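Local coordinates for bifunctional autolysin (Staphylococcus aureus subsp. aureus Mu50, PDB 6FXO), which probably cleaves bacterial cell-wall peptidoglycan as a family 73 glycoside hydrolase with N-acetylglucosaminidase activity, as part of a bifunctional autolysin, at residues 71-75 and 76-80; 170-173 and 174-178. All blocks are in the same frame, centred on the assembly; numbering follows the deposited sequence.

Contact 1 (71-75 and 76-80); sequences QNISI and DKINQ
The carboxamide of N79 is the flat group that meets I75. Its ND2 corner stands 3.8 Å from CG2 of I75, the two side chains running side by side in the same direction, while the OD1 corner accepts a hydrogen bond from the backbone N of G92. Asparagine suits the place because its amide is held through that oxygen even as its nitrogen remains close to the first turn.

S74 occupies the N-cap. Its OG accepts from K77 N at 3.3 Å in a fairly straight bond (157°), and more weakly from D76 N, so a small hydroxyl serves amides at the helix start that have no preceding turn to bond to. Regular helical bonding follows, from I78 N to S74 O and from N79 N to I75 O (3.1 Å).

I73, just before the cap, and I78, four residues beyond it, form a hydrophobic staple: I73 CG2 meets I78 CD1 at 3.4 Å, a tight contact between side chains crossing at about a right angle. The turned-in chi2 of I78 (47°) folds CD1 back toward the loop.

The staple rests on helix 106-116, I73 touching E106 and V107, and I78 touching I110. I75 leans on A93 and N96 of helix 92-102, so helix 75-82 starts against both.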
loop_
_atom_site.group_PDB
_atom_site.type_symbol
_atom_site.label_atom_id
_atom_site.label_comp_id
_atom_site.label_asym_id
_atom_site.label_seq_id
_atom_site.Cartn_x
_atom_site.Cartn_y
_atom_site.Cartn_z
ATOM N N GLN A 71 -11.576 4.713 -6.178
ATOM C CA GLN A 71 -12.233 5.955 -5.947
ATOM C C GLN A 71 -12.181 6.505 -7.323
ATOM O O GLN A 71 -11.259 6.219 -8.070
ATOM C CB GLN A 71 -11.392 6.833 -5.032
ATOM C CG GLN A 71 -12.220 7.792 -4.217
ATOM C CD GLN A 71 -11.354 8.588 -3.280
ATOM O OE1 GLN A 71 -10.847 8.084 -2.291
ATOM N NE2 GLN A 71 -11.149 9.838 -3.557
ATOM N N ASN A 72 -13.133 7.270 -7.676
ATOM C CA ASN A 72 -13.080 7.809 -9.031
ATOM C C ASN A 72 -12.322 9.090 -9.056
ATOM O O ASN A 72 -12.896 10.123 -9.369
ATOM C CB ASN A 72 -14.467 8.003 -9.589
ATOM C CG ASN A 72 -15.219 6.723 -9.520
ATOM O OD1 ASN A 72 -14.862 5.780 -10.227
ATOM N ND2 ASN A 72 -16.260 6.602 -8.715
ATOM N N ILE A 73 -11.032 9.046 -8.734
ATOM C CA ILE A 73 -10.325 10.323 -8.766
ATOM C C ILE A 73 -10.228 10.787 -10.220
ATOM O O ILE A 73 -10.028 9.969 -11.112
ATOM C CB ILE A 73 -8.963 10.248 -8.018
ATOM C CG1 ILE A 73 -9.171 9.501 -6.681
ATOM C CG2 ILE A 73 -8.432 11.663 -7.720
ATOM C CD1 ILE A 73 -7.910 9.369 -5.826
ATOM N N SER A 74 -10.381 12.087 -10.469
ATOM C CA SER A 74 -10.287 12.493 -11.873
ATOM C C SER A 74 -8.920 12.193 -12.490
ATOM O O SER A 74 -7.901 12.379 -11.828
ATOM C CB SER A 74 -10.602 13.983 -12.000
ATOM O OG SER A 74 -9.844 14.642 -13.004
ATOM N N ILE A 75 -8.900 11.712 -13.766
ATOM C CA ILE A 75 -7.668 11.414 -14.432
ATOM C C ILE A 75 -6.849 12.704 -14.574
ATOM O O ILE A 75 -5.622 12.645 -14.588
ATOM C CB ILE A 75 -8.009 10.757 -15.789
ATOM C CG1 ILE A 75 -8.748 9.423 -15.552
ATOM C CG2 ILE A 75 -6.755 10.564 -16.625
ATOM C CD1 ILE A 75 -9.196 8.693 -16.812
ATOM N N ASP A 76 -7.528 13.872 -14.674
ATOM C CA ASP A 76 -6.780 15.117 -14.809
ATOM C C ASP A 76 -6.020 15.421 -13.546
ATOM O O ASP A 76 -4.900 15.925 -13.591
ATOM C CB ASP A 76 -7.711 16.316 -15.039
ATOM C CG ASP A 76 -7.774 16.841 -16.453
ATOM O OD1 ASP A 76 -8.895 17.062 -16.952
ATOM O OD2 ASP A 76 -6.703 16.990 -17.079
ATOM N N LYS A 77 -6.663 15.134 -12.412
ATOM C CA LYS A 77 -6.060 15.370 -11.116
ATOM C C LYS A 77 -4.862 14.502 -10.943
ATOM O O LYS A 77 -3.877 14.917 -10.313
ATOM C CB LYS A 77 -7.095 15.121 -9.980
ATOM C CG LYS A 77 -7.721 16.396 -9.384
ATOM C CD LYS A 77 -8.787 16.096 -8.314
ATOM C CE LYS A 77 -8.818 17.131 -7.220
ATOM N NZ LYS A 77 -9.625 18.350 -7.393
ATOM N N ILE A 78 -4.923 13.296 -11.549
ATOM C CA ILE A 78 -3.790 12.426 -11.415
ATOM C C ILE A 78 -2.629 12.966 -12.196
ATOM O O ILE A 78 -1.533 13.055 -11.653
ATOM C CB ILE A 78 -4.149 10.967 -11.791
ATOM C CG1 ILE A 78 -4.808 10.231 -10.613
ATOM C CG2 ILE A 78 -2.909 10.221 -12.168
ATOM C CD1 ILE A 78 -5.912 10.954 -9.877
ATOM N N ASN A 79 -2.859 13.349 -13.452
ATOM C CA ASN A 79 -1.724 13.880 -14.198
ATOM C C ASN A 79 -1.173 15.133 -13.578
ATOM O O ASN A 79 0.030 15.362 -13.669
ATOM C CB ASN A 79 -2.041 14.141 -15.645
ATOM C CG ASN A 79 -2.345 12.876 -16.366
ATOM O OD1 ASN A 79 -1.475 12.028 -16.549
ATOM N ND2 ASN A 79 -3.547 12.668 -16.819
ATOM N N GLN A 80 -2.020 15.951 -12.925
ATOM C CA GLN A 80 -1.406 17.133 -12.351
ATOM C C GLN A 80 -0.365 16.707 -11.315
ATOM O O GLN A 80 0.605 17.425 -11.094
ATOM C CB GLN A 80 -2.449 18.084 -11.743
ATOM C CG GLN A 80 -2.402 19.480 -12.360
#

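Contact 2 (170-173 and 174-178); sequences DTVS and KAIVG
K174 reaches back along the start of its helix to D170, four residues earlier, and closes a salt bridge there. Its NZ lies 3.0 Å from D170 OD2, using the syn lone pair of that oxygen, and makes a weaker bond to D170 OD1 at 3.2 Å. The lysine chain, extended beyond CG, carries NZ back to the carboxylate. On the aspartate side, chi1 of 57° sets CG between the backbone N and the carbonyl carbon, which brings the carboxylate round to the ammonium group.

D170 OD2 has a second donor. The hydroxyl of T171 gives its proton to it at 2.8 Å, arriving 46° out of the carboxylate plane, whereas K174 uses the lone pair beside the other oxygen. T171 stands at the N-cap position, but its side chain makes no capping bond: OG1 is committed to the aspartate. The short, branched threonine also crosses the lysine at a slant, its OG1 3.8 Å from CD of K174.

Among the backbone acceptors, T171 O takes A175 N at 3.0 Å, with K174 N as a weak additional donor. V172 O then takes I176 N, and S173 O takes V177 N, so the carbonyls of the first turn are satisfied in order. The beta-branched V172 and I176 add an apolar strip, CG1 of the valine facing CD1 of the isoleucine at 4.1 Å; I176 continues onto A94 and F95 of helix 92-102.

Polar and apolar work are thus divided. The carboxylate caps none of the first helical amides, and any help it draws from the helix end would be slight at this distance; the opposite charges of D170 and K174 probably offset each other.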
loop_
_atom_site.group_PDB
_atom_site.type_symbol
_atom_site.label_atom_id
_atom_site.label_comp_id
_atom_site.label_asym_id
_atom_site.label_seq_id
_atom_site.Cartn_x
_atom_site.Cartn_y
_atom_site.Cartn_z
ATOM N N ASP A 170 6.018 -2.340 -24.472
ATOM C CA ASP A 170 6.820 -1.472 -25.336
ATOM C C ASP A 170 6.576 0.012 -25.089
ATOM O O ASP A 170 7.321 0.855 -25.589
ATOM C CB ASP A 170 6.595 -1.822 -26.824
ATOM C CG ASP A 170 5.155 -1.759 -27.303
ATOM O OD1 ASP A 170 4.477 -2.808 -27.288
ATOM O OD2 ASP A 170 4.709 -0.666 -27.703
ATOM N N THR A 171 5.538 0.330 -24.312
ATOM C CA THR A 171 5.209 1.720 -24.013
ATOM C C THR A 171 4.817 1.839 -22.550
ATOM O O THR A 171 4.411 0.854 -21.939
ATOM C CB THR A 171 4.048 2.186 -24.899
ATOM O OG1 THR A 171 4.226 1.667 -26.217
ATOM C CG2 THR A 171 3.948 3.698 -24.965
ATOM N N VAL A 172 4.915 3.050 -21.998
ATOM C CA VAL A 172 4.564 3.249 -20.595
ATOM C C VAL A 172 3.117 2.978 -20.166
ATOM O O VAL A 172 2.914 2.448 -19.076
ATOM C CB VAL A 172 5.008 4.663 -20.164
ATOM C CG1 VAL A 172 4.882 4.828 -18.653
ATOM C CG2 VAL A 172 6.436 4.939 -20.620
ATOM N N SER A 173 2.113 3.315 -21.000
ATOM C CA SER A 173 0.744 3.045 -20.566
ATOM C C SER A 173 0.527 1.557 -20.436
ATOM O O SER A 173 -0.252 1.093 -19.607
ATOM C CB SER A 173 -0.257 3.637 -21.555
ATOM O OG SER A 173 -1.511 2.973 -21.512
ATOM N N LYS A 174 1.247 0.831 -21.274
ATOM C CA LYS A 174 1.256 -0.620 -21.394
ATOM C C LYS A 174 1.943 -1.300 -20.219
ATOM O O LYS A 174 1.398 -2.273 -19.700
ATOM C CB LYS A 174 1.931 -1.054 -22.717
ATOM C CG LYS A 174 1.079 -0.852 -23.979
ATOM C CD LYS A 174 1.863 -1.133 -25.286
ATOM C CE LYS A 174 1.004 -0.999 -26.534
ATOM N NZ LYS A 174 1.756 -1.241 -27.804
ATOM N N ALA A 175 3.140 -0.816 -19.794
ATOM C CA ALA A 175 3.757 -1.487 -18.667
ATOM C C ALA A 175 2.827 -1.329 -17.486
ATOM O O ALA A 175 2.706 -2.214 -16.640
ATOM C CB ALA A 175 5.110 -0.874 -18.360
ATOM N N ILE A 176 2.151 -0.185 -17.434
ATOM C CA ILE A 176 1.233 0.032 -16.338
ATOM C C ILE A 176 0.047 -0.927 -16.372
ATOM O O ILE A 176 -0.356 -1.439 -15.320
ATOM C CB ILE A 176 0.730 1.492 -16.421
ATOM C CG1 ILE A 176 1.840 2.421 -16.025
ATOM C CG2 ILE A 176 -0.538 1.701 -15.567
ATOM C CD1 ILE A 176 1.664 3.932 -16.357
ATOM N N VAL A 177 -0.489 -1.230 -17.573
ATOM C CA VAL A 177 -1.615 -2.135 -17.505
ATOM C C VAL A 177 -1.241 -3.519 -17.155
ATOM O O VAL A 177 -1.865 -4.118 -16.282
ATOM C CB VAL A 177 -2.583 -2.073 -18.708
ATOM C CG1 VAL A 177 -3.902 -2.759 -18.350
ATOM C CG2 VAL A 177 -2.839 -0.625 -19.111
ATOM N N GLY A 178 -0.209 -4.044 -17.784
ATOM C CA GLY A 178 0.166 -5.390 -17.452
ATOM C C GLY A 178 0.785 -5.524 -16.074
ATOM O O GLY A 178 0.525 -6.567 -15.441
#

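Overall arrangement
Contact 1 comes first along the chain and closes before contact 2 opens; each lies at the beginning of its own helix, 75-82 and 172-180 respectively. Their centres are 18 Å apart, and the nearest atoms remain about 9 Å from one another, so the two do not touch. What they share is helix 92-102: residues 71-80 lean on A93 and N96, residues 170-178 on A94 and F95. Contact 2 and the shared helix both belong to the glucosaminidase region, of the lysozyme clan. Helix starts distant in sequence are therefore gathered about helix 92-102.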